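Local structure of secreted protein (Streptomyces lividans TK24, 5LXZ) at residues V115-N120 against N205-A210; G188-Y193 against I209-A214; K140-K145 against I174-Q179; M242-A247 against Q270-K275. The protein binds copper and is probably a copper-radical oxidase of the galactose oxidase-like AA5 family. The protein carries 1 engineered substitution. All blocks are in the same frame, centred on the assembly; numbering follows the deposited sequence. Where two conformers were deposited one is given.

Contact 1: residues V115-N120 against N205-A210; sequences VVHNEN and NTYGIA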
# COMPACT_ATOMS: atom_id res chain seq x y z
N VAL A 115 -18.69 -2.41 -17.91
CA VAL A 115 -18.22 -1.61 -19.04
C VAL A 115 -18.46 -2.45 -20.27
O VAL A 115 -17.78 -3.43 -20.50
CB VAL A 115 -16.76 -1.22 -18.92
CG1 VAL A 115 -16.31 -0.41 -20.15
CG2 VAL A 115 -16.56 -0.48 -17.62
N VAL A 116 -19.44 -2.06 -21.09
CA VAL A 116 -19.73 -2.83 -22.28
C VAL A 116 -18.85 -2.30 -23.40
O VAL A 116 -18.75 -1.08 -23.59
CB VAL A 116 -21.23 -2.76 -22.66
CG1 VAL A 116 -21.53 -3.66 -23.85
CG2 VAL A 116 -22.13 -3.03 -21.46
N HIS A 117 -18.26 -3.22 -24.13
CA HIS A 117 -17.35 -2.98 -25.24
C HIS A 117 -18.07 -3.29 -26.54
O HIS A 117 -18.71 -4.30 -26.65
CB HIS A 117 -16.13 -3.88 -25.14
CG HIS A 117 -15.15 -3.48 -24.10
ND1 HIS A 117 -15.48 -3.41 -22.77
CD2 HIS A 117 -13.85 -3.14 -24.19
CE1 HIS A 117 -14.43 -3.03 -22.08
NE2 HIS A 117 -13.42 -2.87 -22.90
N ASN A 118 -17.96 -2.38 -27.52
CA ASN A 118 -18.48 -2.61 -28.87
C ASN A 118 -17.32 -2.48 -29.84
O ASN A 118 -16.79 -1.37 -30.02
CB ASN A 118 -19.58 -1.61 -29.16
CG ASN A 118 -20.10 -1.71 -30.59
OD1 ASN A 118 -19.91 -2.71 -31.28
ND2 ASN A 118 -20.81 -0.66 -31.02
N GLU A 119 -16.93 -3.60 -30.44
CA GLU A 119 -15.85 -3.64 -31.41
C GLU A 119 -16.31 -3.28 -32.83
O GLU A 119 -15.51 -3.22 -33.72
CB GLU A 119 -15.21 -5.03 -31.44
CG GLU A 119 -14.61 -5.42 -30.10
CD GLU A 119 -13.73 -6.65 -30.18
OE1 GLU A 119 -13.87 -7.43 -31.14
OE2 GLU A 119 -12.91 -6.82 -29.26
N ASN A 120 -17.61 -3.07 -33.02
CA ASN A 120 -18.18 -2.74 -34.35
C ASN A 120 -18.06 -1.25 -34.64
O ASN A 120 -18.71 -0.45 -33.98
CB ASN A 120 -19.63 -3.20 -34.45
CG ASN A 120 -20.14 -3.24 -35.89
OD1 ASN A 120 -19.57 -2.60 -36.75
ND2 ASN A 120 -21.17 -4.01 -36.15
N ASN A 205 -18.64 -9.09 -31.35
CA ASN A 205 -18.25 -7.71 -31.18
C ASN A 205 -18.66 -7.04 -29.88
O ASN A 205 -18.22 -5.92 -29.62
CB ASN A 205 -18.88 -6.90 -32.33
CG ASN A 205 -18.33 -7.27 -33.71
OD1 ASN A 205 -17.22 -7.74 -33.84
ND2 ASN A 205 -19.13 -7.03 -34.75
N THR A 206 -19.51 -7.67 -29.08
CA THR A 206 -20.06 -7.02 -27.91
C THR A 206 -19.78 -7.90 -26.69
O THR A 206 -20.15 -9.07 -26.69
CB THR A 206 -21.59 -6.80 -28.02
OG1 THR A 206 -21.90 -6.43 -29.37
CG2 THR A 206 -22.06 -5.73 -27.07
N TYR A 207 -19.11 -7.31 -25.70
CA TYR A 207 -18.90 -8.04 -24.42
C TYR A 207 -18.73 -7.05 -23.30
O TYR A 207 -18.52 -5.86 -23.53
CB TYR A 207 -17.66 -8.94 -24.52
CG TYR A 207 -16.41 -8.21 -24.83
CD1 TYR A 207 -16.05 -7.93 -26.16
CD2 TYR A 207 -15.58 -7.75 -23.82
CE1 TYR A 207 -14.91 -7.23 -26.43
CE2 TYR A 207 -14.43 -7.04 -24.11
CZ TYR A 207 -14.11 -6.78 -25.42
OH TYR A 207 -12.94 -6.08 -25.67
N GLY A 208 -18.80 -7.53 -22.06
CA GLY A 208 -18.67 -6.68 -20.90
C GLY A 208 -17.38 -6.95 -20.18
O GLY A 208 -16.83 -8.07 -20.29
N ILE A 209 -16.88 -5.94 -19.52
CA ILE A 209 -15.80 -6.11 -18.51
C ILE A 209 -16.24 -5.45 -17.24
O ILE A 209 -16.65 -4.29 -17.24
CB ILE A 209 -14.46 -5.49 -18.96
CG1 ILE A 209 -14.02 -6.09 -20.29
CG2 ILE A 209 -13.39 -5.69 -17.86
CD1 ILE A 209 -13.39 -7.44 -20.23
N ALA A 210 -16.14 -6.15 -16.10
CA ALA A 210 -16.46 -5.55 -14.85
C ALA A 210 -15.43 -5.97 -13.85
O ALA A 210 -14.94 -7.10 -13.94
CB ALA A 210 -17.82 -6.00 -14.37
O HOH W 1 -21.71 -4.69 -31.51
O HOH W 2 -21.95 -5.86 -33.99
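Val115 O is gripped twice: by the backbone N of Ile209 from the facing strand, at 2.8 Å and from above the carbonyl plane, and by His117 ND1 from its own strand, at 3.2 Å. Val115 O lies in the plane of the imidazole, so this bond helps to set how the ring is turned. His117 carries CG anti to its carbonyl carbon (chi1 -75°). Tyr207 instead holds CG in the crowded position between backbone N and carbonyl carbon (chi1 59°), and its phenol ring meets His117. His117 CB lies over the phenol face, 3.7 Å from the Tyr207 ring centroid, a CH-pi contact, while Tyr207 CE2 lies over one face of the imidazole. The two planes are 18° apart but slid so far that the rings barely overlap. Strands 111-118 and 206-210 pair antiparallel here within the GlxA beta barrel domain, with Val115-Ile209 and His117-Tyr207 as hydrogen-bonded pairs and Val116-Gly208 and Asn118-Thr206 as non-hydrogen-bonded pairs. His117 N reaches Tyr207 O at 2.7 Å, nearly along the C=O axis, and Glu119 N continues the bonding to Asn205 O (2.8 Å) beyond the strand end. The Glu119 carboxylate approaches the edge of the phenol almost perpendicular to it, OE2 3.5 Å from Tyr207 CE1. On the other face of the sheet, Val116 CG1 rests 3.9 Å from Thr206 CG2, and a water donates to both Asn118 OD1 and Thr206 OG1, whose protein partner is Asp202 O. Asn118 OD1 also accepts from Asn120 N, an Asx turn.

Contact 2: residues G188-Y193 against I209-A214; sequences GTEDNY and IAQKLA. With EDO (1,2-ethanediol), chain Q.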
# COMPACT_ATOMS: atom_id res chain seq x y z
N GLY A 188 -15.42 -11.37 -7.06
CA GLY A 188 -14.35 -10.65 -6.37
C GLY A 188 -13.23 -10.16 -7.25
O GLY A 188 -12.35 -9.49 -6.75
N THR A 189 -13.26 -10.48 -8.53
CA THR A 189 -12.19 -10.06 -9.44
C THR A 189 -12.82 -9.69 -10.78
O THR A 189 -13.97 -10.02 -11.04
CB THR A 189 -11.14 -11.16 -9.67
OG1 THR A 189 -11.74 -12.35 -10.23
CG2 THR A 189 -10.44 -11.49 -8.35
N GLU A 190 -12.04 -9.04 -11.62
CA GLU A 190 -12.48 -8.71 -12.95
C GLU A 190 -12.83 -9.96 -13.75
O GLU A 190 -12.12 -10.97 -13.70
CB GLU A 190 -11.36 -7.99 -13.67
CG GLU A 190 -11.64 -7.56 -15.10
CD GLU A 190 -10.42 -7.00 -15.78
OE1 GLU A 190 -9.86 -6.05 -15.21
OE2 GLU A 190 -10.08 -7.48 -16.90
N ASP A 191 -13.85 -9.86 -14.59
CA ASP A 191 -14.12 -10.87 -15.59
C ASP A 191 -14.63 -10.20 -16.87
O ASP A 191 -14.97 -9.04 -16.86
CB ASP A 191 -15.08 -11.96 -15.08
CG ASP A 191 -14.94 -13.29 -15.80
OD1 ASP A 191 -14.04 -13.46 -16.70
OD2 ASP A 191 -15.74 -14.20 -15.46
N ASN A 192 -14.58 -10.97 -17.94
CA ASN A 192 -15.15 -10.65 -19.23
C ASN A 192 -16.48 -11.35 -19.27
O ASN A 192 -16.57 -12.57 -18.95
CB ASN A 192 -14.21 -11.16 -20.33
CG ASN A 192 -14.64 -10.82 -21.72
OD1 ASN A 192 -15.75 -11.08 -22.11
ND2 ASN A 192 -13.69 -10.34 -22.51
N TYR A 193 -17.52 -10.61 -19.65
CA TYR A 193 -18.89 -11.07 -19.54
C TYR A 193 -19.50 -11.26 -20.91
O TYR A 193 -19.42 -10.37 -21.74
CB TYR A 193 -19.75 -10.06 -18.74
CG TYR A 193 -19.42 -10.15 -17.28
CD1 TYR A 193 -18.26 -9.57 -16.77
CD2 TYR A 193 -20.21 -10.86 -16.41
CE1 TYR A 193 -17.92 -9.68 -15.43
CE2 TYR A 193 -19.88 -11.01 -15.07
CZ TYR A 193 -18.73 -10.41 -14.57
OH TYR A 193 -18.40 -10.61 -13.23
N ILE A 209 -16.88 -5.94 -19.52
CA ILE A 209 -15.80 -6.11 -18.51
C ILE A 209 -16.24 -5.45 -17.24
O ILE A 209 -16.65 -4.29 -17.24
CB ILE A 209 -14.46 -5.49 -18.96
CG1 ILE A 209 -14.02 -6.09 -20.29
CG2 ILE A 209 -13.39 -5.69 -17.86
CD1 ILE A 209 -13.39 -7.44 -20.23
N ALA A 210 -16.14 -6.15 -16.10
CA ALA A 210 -16.46 -5.55 -14.85
C ALA A 210 -15.43 -5.97 -13.85
O ALA A 210 -14.94 -7.10 -13.94
CB ALA A 210 -17.82 -6.00 -14.37
N GLN A 211 -15.14 -5.10 -12.91
CA GLN A 211 -14.44 -5.45 -11.69
C GLN A 211 -15.38 -6.17 -10.75
O GLN A 211 -16.46 -6.63 -11.17
CB GLN A 211 -13.84 -4.20 -11.05
CG GLN A 211 -12.90 -3.45 -11.94
CD GLN A 211 -11.74 -4.29 -12.38
OE1 GLN A 211 -11.18 -5.07 -11.59
NE2 GLN A 211 -11.44 -4.22 -13.66
N LYS A 212 -15.02 -6.34 -9.50
CA LYS A 212 -15.88 -7.01 -8.54
C LYS A 212 -17.32 -6.48 -8.57
O LYS A 212 -17.55 -5.27 -8.60
CB LYS A 212 -15.33 -6.97 -7.14
CG LYS A 212 -15.26 -5.61 -6.53
CD LYS A 212 -15.08 -5.70 -5.01
CE LYS A 212 -15.33 -4.30 -4.44
NZ LYS A 212 -15.32 -4.25 -2.95
N LEU A 213 -18.23 -7.42 -8.53
CA LEU A 213 -19.68 -7.15 -8.47
C LEU A 213 -20.15 -7.76 -7.16
O LEU A 213 -20.35 -8.98 -7.05
CB LEU A 213 -20.39 -7.73 -9.69
CG LEU A 213 -19.96 -7.17 -11.05
CD1 LEU A 213 -20.57 -7.96 -12.21
CD2 LEU A 213 -20.26 -5.67 -11.18
N ALA A 214 -20.26 -6.91 -6.15
CA ALA A 214 -20.45 -7.39 -4.82
C ALA A 214 -21.32 -6.38 -4.04
O ALA A 214 -22.14 -5.73 -4.65
CB ALA A 214 -19.08 -7.71 -4.18
C1 EDO Q . -6.56 -8.82 -18.89
O1 EDO Q . -5.72 -9.90 -18.49
C2 EDO Q . -7.25 -8.35 -17.63
O2 EDO Q . -7.81 -7.04 -17.69
O HOH W 3 -16.53 -9.28 -11.93
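Two backbone hydrogen bonds pair Asp191 with Ala210: Asp191 N to Ala210 O at 3.0 Å and Ala210 N to Asp191 O at 3.2 Å, both donors lying nearly along the C=O axes. Beside them the CA of Glu190 sends its hydrogen to Ala210 O. Among side chains, the polar grip is that of Glu190 and Gln211. The Glu190 chain is extended, with CG anti to the backbone N (chi1 179°), whereas Gln211 is bent at chi2 (-59°), which turns its amide back to the carboxylate. Gln211 NE2 donates to Glu190 OE1 at 2.9 Å from above the carboxylate plane, the two flat groups standing perpendicular, and Gln211 OE1 accepts from Gly319 N in a Kelch motif, so the amide ties the barrel to the propeller. The other carboxylate oxygen, Glu190 OE2, takes a very short bond of 2.4 Å from O2 of an ethanediol, probably from the crystallisation liquor. An alanine in place of Glu190 would remove the acceptor of Gln211 NE2 and would probably loosen the amide on that side. The pairing belongs to the antiparallel sheet of the GlxA beta barrel domain, between strands 191-195 and 206-210. A water is hydrogen-bonded to Thr189 O, Gln211 O and Tyr193 OH; Tyr193 OH also bonds Asn138 ND2. Apolar contacts flank the backbone: Tyr193 CE1 lies 3.8 Å from Ala210 CB, and Tyr193 and Leu213 meet tip to tip, Tyr193 CZ 3.9 Å from Leu213 CD1. Ile209 CD1 lies against the Asn192 amide, 3.7 Å from ND2, while Asn192 OD1 bonds Lys136.

Contact 3: residues K140-K145 against I174-Q179; sequences KTFVSK and IYVEAQ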
# COMPACT_ATOMS: atom_id res chain seq x y z
N LYS A 140 -21.08 -16.41 -13.33
CA LYS A 140 -22.15 -15.72 -12.60
C LYS A 140 -22.85 -14.71 -13.49
O LYS A 140 -22.23 -14.10 -14.36
CB LYS A 140 -21.61 -15.05 -11.34
CG LYS A 140 -21.23 -16.14 -10.34
CD LYS A 140 -20.70 -15.62 -9.04
CE LYS A 140 -20.30 -16.78 -8.19
NZ LYS A 140 -19.59 -16.29 -7.00
N THR A 141 -24.15 -14.53 -13.28
CA THR A 141 -24.98 -13.68 -14.12
C THR A 141 -25.45 -12.42 -13.37
O THR A 141 -25.81 -12.48 -12.20
CB THR A 141 -26.17 -14.48 -14.66
OG1 THR A 141 -25.67 -15.53 -15.50
CG2 THR A 141 -27.10 -13.63 -15.48
N PHE A 142 -25.45 -11.32 -14.09
CA PHE A 142 -25.92 -10.01 -13.63
C PHE A 142 -26.79 -9.41 -14.67
O PHE A 142 -26.57 -9.63 -15.87
CB PHE A 142 -24.74 -9.11 -13.28
CG PHE A 142 -23.85 -9.72 -12.24
CD1 PHE A 142 -22.85 -10.63 -12.61
CD2 PHE A 142 -24.04 -9.48 -10.90
CE1 PHE A 142 -22.09 -11.24 -11.66
CE2 PHE A 142 -23.25 -10.08 -9.94
CZ PHE A 142 -22.30 -10.98 -10.32
N VAL A 143 -27.78 -8.64 -14.22
CA VAL A 143 -28.79 -8.08 -15.10
C VAL A 143 -28.78 -6.56 -15.05
O VAL A 143 -28.70 -6.01 -13.95
CB VAL A 143 -30.18 -8.57 -14.64
CG1 VAL A 143 -31.22 -8.24 -15.69
CG2 VAL A 143 -30.16 -10.07 -14.38
N SER A 144 -28.87 -5.90 -16.19
CA SER A 144 -28.99 -4.45 -16.19
C SER A 144 -30.41 -4.01 -15.78
O SER A 144 -31.37 -4.73 -15.99
CB SER A 144 -28.68 -3.89 -17.56
OG SER A 144 -29.62 -4.39 -18.54
N LYS A 145 -30.51 -2.83 -15.18
CA LYS A 145 -31.80 -2.25 -14.76
C LYS A 145 -32.30 -1.16 -15.70
O LYS A 145 -33.50 -0.80 -15.69
CB LYS A 145 -31.69 -1.72 -13.33
CG LYS A 145 -31.35 -2.79 -12.29
CD LYS A 145 -32.47 -3.80 -12.13
CE LYS A 145 -32.13 -4.83 -11.06
NZ LYS A 145 -33.13 -5.92 -11.06
N ILE A 174 -22.89 0.57 -17.56
CA ILE A 174 -24.23 0.30 -17.06
C ILE A 174 -24.19 -0.46 -15.73
O ILE A 174 -23.41 -1.42 -15.57
CB ILE A 174 -25.04 -0.44 -18.13
CG1 ILE A 174 -26.52 -0.51 -17.77
CG2 ILE A 174 -24.49 -1.83 -18.43
CD1 ILE A 174 -27.18 0.87 -17.78
N TYR A 175 -25.04 -0.07 -14.79
CA TYR A 175 -25.16 -0.79 -13.55
C TYR A 175 -25.82 -2.14 -13.82
O TYR A 175 -26.86 -2.22 -14.51
CB TYR A 175 -25.96 0.03 -12.51
CG TYR A 175 -26.21 -0.71 -11.24
CD1 TYR A 175 -25.19 -0.88 -10.27
CD2 TYR A 175 -27.44 -1.31 -10.98
CE1 TYR A 175 -25.41 -1.58 -9.12
CE2 TYR A 175 -27.66 -2.03 -9.81
CZ TYR A 175 -26.65 -2.16 -8.88
OH TYR A 175 -26.84 -2.88 -7.76
N VAL A 176 -25.25 -3.19 -13.26
CA VAL A 176 -25.80 -4.51 -13.28
C VAL A 176 -25.91 -5.07 -11.88
O VAL A 176 -25.19 -4.67 -10.98
CB VAL A 176 -25.03 -5.48 -14.21
CG1 VAL A 176 -25.01 -4.93 -15.62
CG2 VAL A 176 -23.63 -5.75 -13.68
N GLU A 177 -26.85 -5.99 -11.68
CA GLU A 177 -27.13 -6.54 -10.38
C GLU A 177 -27.50 -8.00 -10.47
O GLU A 177 -28.19 -8.41 -11.42
CB GLU A 177 -28.29 -5.74 -9.80
CG GLU A 177 -28.62 -5.98 -8.35
CD GLU A 177 -29.62 -4.95 -7.88
OE1 GLU A 177 -29.20 -3.85 -7.49
OE2 GLU A 177 -30.84 -5.26 -7.91
N ALA A 178 -27.16 -8.77 -9.46
CA ALA A 178 -27.59 -10.17 -9.39
C ALA A 178 -29.11 -10.24 -9.27
O ALA A 178 -29.73 -9.35 -8.73
CB ALA A 178 -26.97 -10.86 -8.20
N GLN A 179 -29.68 -11.31 -9.79
CA GLN A 179 -31.14 -11.53 -9.69
C GLN A 179 -31.58 -11.83 -8.26
O GLN A 179 -32.67 -11.42 -7.84
CB GLN A 179 -31.53 -12.66 -10.63
CG GLN A 179 -31.23 -12.31 -12.09
CD GLN A 179 -31.19 -13.51 -13.01
OE1 GLN A 179 -32.16 -13.77 -13.72
NE2 GLN A 179 -30.06 -14.25 -13.02
O HOH W 4 -28.19 -13.27 -11.28
O HOH W 5 -28.83 -0.56 -15.07
O HOH W 6 -31.76 -7.51 -9.19
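Lys145 and Glu177 cross obliquely, the lysine bent at chi2 (-66°) and the glutamate extended with CG anti to the backbone N. The Lys145 CE methylene lies nearest, 3.4 Å from Glu177 OE2, and the salt bridge from NZ to OE2 is long, at 3.9 Å. A water closes the gap, accepting from Lys145 NZ and donating to Glu177 OE2 and Ala178 O. Glu177 OE1 turns the other way, its anti lone pair taking the hydroxyl proton of Tyr175 at 2.6 Å in the plane of the phenol ring. A leucine at Glu177 would take away the acceptor of Tyr175 OH and one of the two acceptors of this water, and would probably leave both the phenol and the lysine less firmly held. Val143 meets Gln179 at about a right angle, Val143 CG2 3.4 Å from Gln179 CG. On the opposite face, Phe142 CB packs 3.6 Å from Val176 CG2, and its ring edge runs past the backbone of Glu177. Val143 and Glu177 form a hydrogen-bonded antiparallel pair, with Val143 N to Glu177 O at 2.8 Å and Glu177 N to Val143 O at 2.9 Å. In the GlxA beta barrel domain, strand 141-144 thus joins strand 164-177, with strand 132-135 along its other edge and strand 111-118 next to 164-177.

Contact 4: residues M242-A247 against Q270-K275; sequences MHEARA and QLVPGK. Engineered in segment 242-247: Ala247 (natural residue Trp).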
# COMPACT_ATOMS: atom_id res chain seq x y z
N MET A 242 1.23 11.80 -14.96
CA MET A 242 1.43 10.53 -15.61
C MET A 242 0.68 10.48 -16.95
O MET A 242 -0.29 11.22 -17.17
CB MET A 242 0.93 9.38 -14.74
CG MET A 242 1.73 9.25 -13.49
SD MET A 242 1.17 7.88 -12.45
CE MET A 242 -0.49 8.41 -12.07
N HIS A 243 1.13 9.60 -17.84
CA HIS A 243 0.36 9.33 -19.05
C HIS A 243 -0.96 8.65 -18.74
O HIS A 243 -1.99 8.97 -19.33
CB HIS A 243 1.19 8.48 -19.99
CG HIS A 243 2.43 9.17 -20.47
ND1 HIS A 243 2.43 10.01 -21.56
CD2 HIS A 243 3.69 9.18 -19.99
CE1 HIS A 243 3.64 10.50 -21.73
NE2 HIS A 243 4.43 10.00 -20.80
N GLU A 244 -0.93 7.68 -17.82
CA GLU A 244 -2.11 6.95 -17.42
C GLU A 244 -2.74 7.53 -16.17
O GLU A 244 -2.05 7.91 -15.23
CB GLU A 244 -1.76 5.50 -17.13
CG GLU A 244 -1.21 4.74 -18.31
CD GLU A 244 -2.25 4.46 -19.38
OE1 GLU A 244 -3.43 4.19 -19.03
OE2 GLU A 244 -1.89 4.48 -20.59
N ALA A 245 -4.07 7.60 -16.15
CA ALA A 245 -4.82 7.87 -14.93
C ALA A 245 -4.74 6.61 -14.07
O ALA A 245 -4.89 5.50 -14.59
CB ALA A 245 -6.25 8.18 -15.28
N ARG A 246 -4.46 6.78 -12.78
CA ARG A 246 -4.28 5.65 -11.89
C ARG A 246 -4.80 5.96 -10.50
O ARG A 246 -4.26 6.80 -9.82
CB ARG A 246 -2.80 5.25 -11.77
CG ARG A 246 -2.06 5.03 -13.09
CD ARG A 246 -0.58 4.78 -12.75
NE ARG A 246 0.20 4.76 -13.96
CZ ARG A 246 0.43 3.68 -14.72
NH1 ARG A 246 0.03 2.48 -14.38
NH2 ARG A 246 1.12 3.78 -15.86
N ALA A 247 -5.87 5.27 -10.11
CA ALA A 247 -6.24 5.12 -8.71
C ALA A 247 -5.60 3.86 -8.21
O ALA A 247 -5.82 2.78 -8.77
CB ALA A 247 -7.76 5.04 -8.52
N GLN A 270 -11.56 1.08 -15.06
CA GLN A 270 -11.00 -0.14 -15.65
C GLN A 270 -9.56 -0.30 -15.10
O GLN A 270 -8.88 0.68 -14.96
CB GLN A 270 -10.88 -0.03 -17.19
CG GLN A 270 -12.09 0.49 -17.98
CD GLN A 270 -11.82 0.70 -19.50
OE1 GLN A 270 -12.27 -0.12 -20.32
NE2 GLN A 270 -11.13 1.79 -19.88
N LEU A 271 -9.09 -1.51 -14.89
CA LEU A 271 -7.65 -1.73 -14.54
C LEU A 271 -6.77 -1.24 -15.68
O LEU A 271 -7.05 -1.49 -16.85
CB LEU A 271 -7.34 -3.19 -14.27
CG LEU A 271 -5.98 -3.43 -13.60
CD1 LEU A 271 -5.98 -3.16 -12.11
CD2 LEU A 271 -5.54 -4.85 -13.83
N VAL A 272 -5.72 -0.49 -15.35
CA VAL A 272 -4.74 -0.11 -16.36
C VAL A 272 -4.12 -1.43 -16.81
O VAL A 272 -3.66 -2.24 -15.99
CB VAL A 272 -3.72 0.84 -15.77
CG1 VAL A 272 -2.59 1.08 -16.79
CG2 VAL A 272 -4.37 2.15 -15.39
N PRO A 273 -4.11 -1.69 -18.13
CA PRO A 273 -3.76 -3.03 -18.62
C PRO A 273 -2.27 -3.25 -18.78
O PRO A 273 -1.76 -3.52 -19.89
CB PRO A 273 -4.51 -3.09 -19.97
CG PRO A 273 -4.45 -1.69 -20.45
CD PRO A 273 -4.64 -0.85 -19.21
N GLY A 274 -1.54 -3.13 -17.67
CA GLY A 274 -0.11 -3.37 -17.71
C GLY A 274 0.73 -2.31 -18.39
O GLY A 274 1.90 -2.59 -18.68
N LYS A 275 0.20 -1.10 -18.59
CA LYS A 275 0.92 0.01 -19.16
C LYS A 275 1.61 0.74 -18.01
O LYS A 275 0.94 1.41 -17.19
CB LYS A 275 -0.01 0.91 -19.94
CG LYS A 275 -0.66 0.20 -21.12
CD LYS A 275 -1.58 1.14 -21.89
CE LYS A 275 -2.06 0.57 -23.20
NZ LYS A 275 -2.85 1.57 -23.95
O HOH W 7 -3.32 4.10 -22.79
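The two loops meet in the beta-propeller of Kelch motifs: residues 242-247 lead into a four-stranded blade, and residues 270-275 form the loop between that blade's strands 259-262 and 277-280. Arg246 links them. Its chain is extended from CG to NE and presents the guanidinium end-on to a single backbone oxygen, Lys275 O, with NH2 at 2.7 Å and NH1 at 3.1 Å, the acceptor lying in the guanidinium plane. The same nitrogens have further partners, NH2 in a salt bridge with Glu277 and NH1 on Ser263 O, so the flat group is fixed at its edge in several directions. Glu244 CB lies over one guanidinium face, 3.4 Å above the plane. Val272 points toward the loop 242-247: CG2 meets Ala245 O at 3.5 Å, and CG1 touches both Arg246 NH1 (3.8 Å) and Glu244 OE1 (3.9 Å). Pro273 centres an inverse gamma turn from Val272 to Gly274, closed by a weak bond from Gly274 N to Val272 O. The Glu244 carboxylate, also bonded through OE2 to Tyr288 OH, stays 4.5 Å from Lys275 NZ, beyond a salt bridge, and one water spans the two, donating to OE2 and accepting from NZ.

Contacts 1, 2 and 3 are parts of one curled barrel sheet. Contacts 1 and 2, with centres about 13 Å apart, share Ile209 and Ala210 on strand 206-210, and Gly208 O of contact 1 probably accepts from Tyr193 N of contact 2. Contact 3, its centre about 11 Å from that of contact 2, adds Phe142, whose CD1 is 3.5 Å from Leu213 CD1. Contact 4 lies in the propeller and touches the barrel through Gln270, against Val115 and His117, and Leu271, beside Glu190. The side chains of Lys212 and Arg246 lie about 10 Å and about 13 Å from a bound copper ion, respectively. The engineered Ala247, tryptophan in the natural sequence, precedes the copper ligand Tyr248.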